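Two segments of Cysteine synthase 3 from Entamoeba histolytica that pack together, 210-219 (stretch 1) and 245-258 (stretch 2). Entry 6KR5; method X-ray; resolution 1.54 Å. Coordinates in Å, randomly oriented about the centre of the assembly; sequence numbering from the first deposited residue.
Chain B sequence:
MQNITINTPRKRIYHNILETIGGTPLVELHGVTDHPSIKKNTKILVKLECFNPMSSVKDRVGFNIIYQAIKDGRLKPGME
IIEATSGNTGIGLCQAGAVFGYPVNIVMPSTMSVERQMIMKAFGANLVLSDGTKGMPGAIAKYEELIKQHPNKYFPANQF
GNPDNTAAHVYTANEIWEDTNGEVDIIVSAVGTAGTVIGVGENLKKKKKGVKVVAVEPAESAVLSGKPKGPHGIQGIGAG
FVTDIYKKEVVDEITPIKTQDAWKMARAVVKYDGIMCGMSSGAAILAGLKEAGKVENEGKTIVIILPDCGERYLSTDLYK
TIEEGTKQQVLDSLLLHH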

# COMPACT_ATOMS: atom_id res chain seq x y z
N GLY B 210 23.24 23.16 -7.18
CA GLY B 210 24.20 22.08 -7.21
C GLY B 210 23.65 20.68 -7.02
O GLY B 210 24.44 19.74 -6.94
N VAL B 211 22.32 20.51 -6.94
CA VAL B 211 21.76 19.17 -6.81
C VAL B 211 22.04 18.41 -8.10
O VAL B 211 21.78 18.91 -9.20
CB VAL B 211 20.26 19.23 -6.50
CG1 VAL B 211 19.60 17.86 -6.69
CG2 VAL B 211 20.03 19.73 -5.08
N LYS B 212 22.59 17.21 -7.96
CA LYS B 212 22.88 16.34 -9.09
C LYS B 212 21.66 15.47 -9.38
O LYS B 212 21.08 14.88 -8.47
CB LYS B 212 24.10 15.46 -8.78
CG LYS B 212 24.52 14.56 -9.92
CD LYS B 212 25.71 13.68 -9.51
CE LYS B 212 26.21 12.86 -10.69
NZ LYS B 212 27.34 11.96 -10.27
N VAL B 213 21.27 15.40 -10.65
CA VAL B 213 20.11 14.63 -11.09
C VAL B 213 20.60 13.39 -11.82
O VAL B 213 21.29 13.49 -12.84
CB VAL B 213 19.20 15.48 -11.99
CG1 VAL B 213 18.08 14.61 -12.56
CG2 VAL B 213 18.63 16.64 -11.18
N VAL B 214 20.24 12.21 -11.31
CA VAL B 214 20.68 10.94 -11.88
C VAL B 214 19.46 10.22 -12.44
O VAL B 214 18.54 9.86 -11.69
CB VAL B 214 21.39 10.07 -10.83
CG1 VAL B 214 21.77 8.72 -11.42
CG2 VAL B 214 22.63 10.80 -10.28
N ALA B 215 19.45 9.99 -13.75
CA ALA B 215 18.40 9.21 -14.40
C ALA B 215 18.85 7.76 -14.55
O ALA B 215 20.02 7.50 -14.85
CB ALA B 215 18.07 9.80 -15.78
N VAL B 216 17.92 6.82 -14.35
CA VAL B 216 18.22 5.39 -14.39
C VAL B 216 17.38 4.73 -15.47
O VAL B 216 16.18 5.01 -15.60
CB VAL B 216 17.94 4.75 -13.02
CG1 VAL B 216 18.26 3.24 -13.01
CG2 VAL B 216 18.71 5.48 -11.93
N GLU B 217 18.01 3.86 -16.26
CA GLU B 217 17.30 3.16 -17.32
C GLU B 217 17.84 1.74 -17.42
O GLU B 217 18.94 1.46 -16.92
CB GLU B 217 17.43 3.90 -18.66
CG GLU B 217 18.84 4.07 -19.18
CD GLU B 217 18.88 4.75 -20.55
OE1 GLU B 217 17.81 5.00 -21.14
OE2 GLU B 217 20.00 5.01 -21.04
N PRO B 218 17.09 0.83 -18.04
CA PRO B 218 17.60 -0.54 -18.18
C PRO B 218 18.82 -0.60 -19.08
O PRO B 218 18.86 0.01 -20.16
CB PRO B 218 16.42 -1.31 -18.80
CG PRO B 218 15.21 -0.41 -18.64
CD PRO B 218 15.76 0.99 -18.65
N ALA B 219 19.82 -1.36 -18.64
CA ALA B 219 21.00 -1.55 -19.48
C ALA B 219 20.63 -2.15 -20.83
O ALA B 219 21.30 -1.88 -21.84
CB ALA B 219 22.02 -2.44 -18.78
N ILE B 245 8.60 14.49 -22.44
CA ILE B 245 8.88 15.19 -21.19
C ILE B 245 10.38 15.29 -20.94
O ILE B 245 10.85 16.24 -20.30
CB ILE B 245 8.16 14.46 -20.04
CG1 ILE B 245 6.66 14.71 -20.12
CG2 ILE B 245 8.72 14.88 -18.68
CD1 ILE B 245 5.82 13.84 -19.16
N TYR B 246 11.15 14.30 -21.39
CA TYR B 246 12.58 14.27 -21.08
C TYR B 246 13.29 15.52 -21.59
O TYR B 246 13.11 15.93 -22.74
CB TYR B 246 13.22 13.02 -21.68
CG TYR B 246 14.59 12.74 -21.11
CD1 TYR B 246 14.72 12.15 -19.86
CD2 TYR B 246 15.74 13.10 -21.79
CE1 TYR B 246 15.97 11.90 -19.31
CE2 TYR B 246 16.99 12.85 -21.25
CZ TYR B 246 17.09 12.25 -20.02
OH TYR B 246 18.32 12.00 -19.46
N LYS B 247 14.10 16.11 -20.72
CA LYS B 247 14.94 17.27 -21.05
C LYS B 247 16.36 16.93 -20.63
O LYS B 247 16.67 16.98 -19.44
CB LYS B 247 14.47 18.53 -20.33
CG LYS B 247 13.17 19.11 -20.77
CD LYS B 247 12.78 20.21 -19.78
CE LYS B 247 12.21 21.42 -20.48
NZ LYS B 247 11.92 22.51 -19.50
N LYS B 248 17.22 16.62 -21.61
CA LYS B 248 18.56 16.14 -21.28
C LYS B 248 19.34 17.15 -20.45
O LYS B 248 20.20 16.76 -19.64
CB LYS B 248 19.33 15.81 -22.56
CG LYS B 248 19.55 17.01 -23.47
CD LYS B 248 20.41 16.64 -24.66
CE LYS B 248 20.61 17.83 -25.58
NZ LYS B 248 19.31 18.44 -25.99
N GLU B 249 19.07 18.45 -20.61
CA GLU B 249 19.83 19.46 -19.89
C GLU B 249 19.55 19.46 -18.39
O GLU B 249 20.36 20.01 -17.63
CB GLU B 249 19.55 20.85 -20.47
CG GLU B 249 18.14 21.34 -20.27
CD GLU B 249 17.20 21.01 -21.42
OE1 GLU B 249 17.59 20.21 -22.31
OE2 GLU B 249 16.07 21.54 -21.43
N VAL B 250 18.45 18.84 -17.94
CA VAL B 250 18.16 18.73 -16.51
C VAL B 250 18.94 17.59 -15.86
O VAL B 250 19.16 17.60 -14.64
CB VAL B 250 16.65 18.52 -16.31
CG1 VAL B 250 16.26 18.38 -14.82
CG2 VAL B 250 15.88 19.66 -16.93
N VAL B 251 19.37 16.62 -16.65
CA VAL B 251 19.95 15.38 -16.14
C VAL B 251 21.47 15.47 -16.18
O VAL B 251 22.05 15.82 -17.21
CB VAL B 251 19.45 14.17 -16.96
CG1 VAL B 251 20.13 12.89 -16.50
CG2 VAL B 251 17.93 14.07 -16.86
N ASP B 252 22.11 15.13 -15.07
CA ASP B 252 23.56 15.20 -14.96
C ASP B 252 24.26 13.88 -15.24
O ASP B 252 25.44 13.89 -15.62
CB ASP B 252 23.94 15.68 -13.57
CG ASP B 252 23.42 17.06 -13.30
OD1 ASP B 252 23.80 17.97 -14.06
OD2 ASP B 252 22.61 17.22 -12.36
N GLU B 253 23.58 12.76 -15.06
CA GLU B 253 24.19 11.45 -15.24
C GLU B 253 23.08 10.46 -15.57
O GLU B 253 22.00 10.52 -14.97
CB GLU B 253 24.95 11.01 -13.99
CG GLU B 253 25.49 9.58 -14.03
CD GLU B 253 25.99 9.10 -12.68
OE1 GLU B 253 25.67 9.75 -11.66
OE2 GLU B 253 26.70 8.07 -12.63
N ILE B 254 23.35 9.57 -16.51
CA ILE B 254 22.47 8.44 -16.81
C ILE B 254 23.17 7.17 -16.35
O ILE B 254 24.29 6.87 -16.80
CB ILE B 254 22.12 8.36 -18.30
CG1 ILE B 254 21.52 9.68 -18.78
CG2 ILE B 254 21.19 7.18 -18.55
CD1 ILE B 254 21.67 9.92 -20.28
N THR B 255 22.52 6.40 -15.47
CA THR B 255 23.10 5.16 -14.98
C THR B 255 22.28 3.98 -15.47
O THR B 255 21.13 3.82 -15.03
CB THR B 255 23.18 5.16 -13.46
OG1 THR B 255 24.01 6.24 -13.03
CG2 THR B 255 23.77 3.84 -12.95
N PRO B 256 22.79 3.17 -16.39
CA PRO B 256 22.07 1.97 -16.80
C PRO B 256 22.19 0.88 -15.75
O PRO B 256 23.24 0.72 -15.12
CB PRO B 256 22.79 1.56 -18.10
CG PRO B 256 24.19 2.05 -17.90
CD PRO B 256 24.08 3.33 -17.10
N ILE B 257 21.12 0.12 -15.58
CA ILE B 257 21.07 -0.97 -14.61
C ILE B 257 20.55 -2.21 -15.31
O ILE B 257 19.51 -2.17 -15.99
CB ILE B 257 20.19 -0.62 -13.39
CG1 ILE B 257 20.77 0.54 -12.57
CG2 ILE B 257 19.97 -1.85 -12.51
CD1 ILE B 257 22.07 0.20 -11.78
N LYS B 258 21.27 -3.33 -15.16
CA LYS B 258 20.81 -4.58 -15.75
C LYS B 258 19.53 -5.07 -15.08
O LYS B 258 19.39 -5.00 -13.85
CB LYS B 258 21.89 -5.66 -15.63
CG LYS B 258 23.17 -5.40 -16.42
CD LYS B 258 24.17 -6.50 -16.12
CE LYS B 258 25.43 -6.38 -16.96
NZ LYS B 258 26.46 -7.35 -16.51

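Residues 212-218 and 253-257 form two neighbouring parallel strands of a β-sheet, their N-to-C directions 30° apart, an angle consistent with the usual twist of a β-sheet. In a parallel pair, every second residue of one strand bonds through both its N and its O, to two neighbours on the other strand that lie two positions apart, and the ladder here follows that pattern. The amide N of Ala 215 donates to O of Glu 253 (2.9 Å), and O of Ala 215 accepts from N of Thr 255 (2.8 Å). Glu 217 repeats the motif: its N makes a weak bond to O of Thr 255 (3.4 Å), while its O receives N of Ile 257 (2.9 Å). The ladder closes with N of Ala 219 donating to O of Ile 257 (2.8 Å). Proline lacks an amide hydrogen, yet Pro 218 and Pro 256 cost the ladder nothing, because the bonds pass through the residues flanking them. Both still contribute CA-H...O contacts, CA of Pro 256 lying 3.2 Å from O of Glu 217 and CA of Pro 218 lying 3.3 Å from O of Ile 257.

At the start of the pairing, Asp 252 brackets Val 213. Its carboxylate OD2 accepts the amide N of Val 213 at 2.8 Å, taking the place a backbone carbonyl would fill farther along. In return, O of Val 213 receives two amides, N of Asp 252 at 2.9 Å and N of Glu 253 at 3.3 Å. A short acidic side chain pointing toward the other stretch suits this role.

Side chains alternate between the two faces of the sheet. Val 214, Val 216, Glu 253 and Thr 255 share one face. There the fully extended Lys 212 brings NZ to 3.1 Å from OE1 of Glu 253, a hydrogen-bonded salt bridge between opposite charges. The methylene chains of both residues let their charged ends meet. Thr 255 combines β-branching, well suited to a strand, with a hydroxyl; its OG1 lies 3.7 Å from CG1 of Val 214. CG1 of Val 216 packs against CG1 of Ile 257 at 3.7 Å.

On the other face are Ala 215, Glu 217, Ile 254 and Pro 256. The small methyl of Ala 215 lets Val 251 come close, CB to CG1 being 3.8 Å. Glu 217 is buried, but both its carboxylate oxygens are hydrogen-bonded elsewhere in the structure, so OE2 can rest 3.5 Å from CG2 of Ile 254. At the C-terminal end of the pairing, CB of Ala 219 meets CB of Pro 256 at 4.1 Å, a modest apolar contact at the periphery.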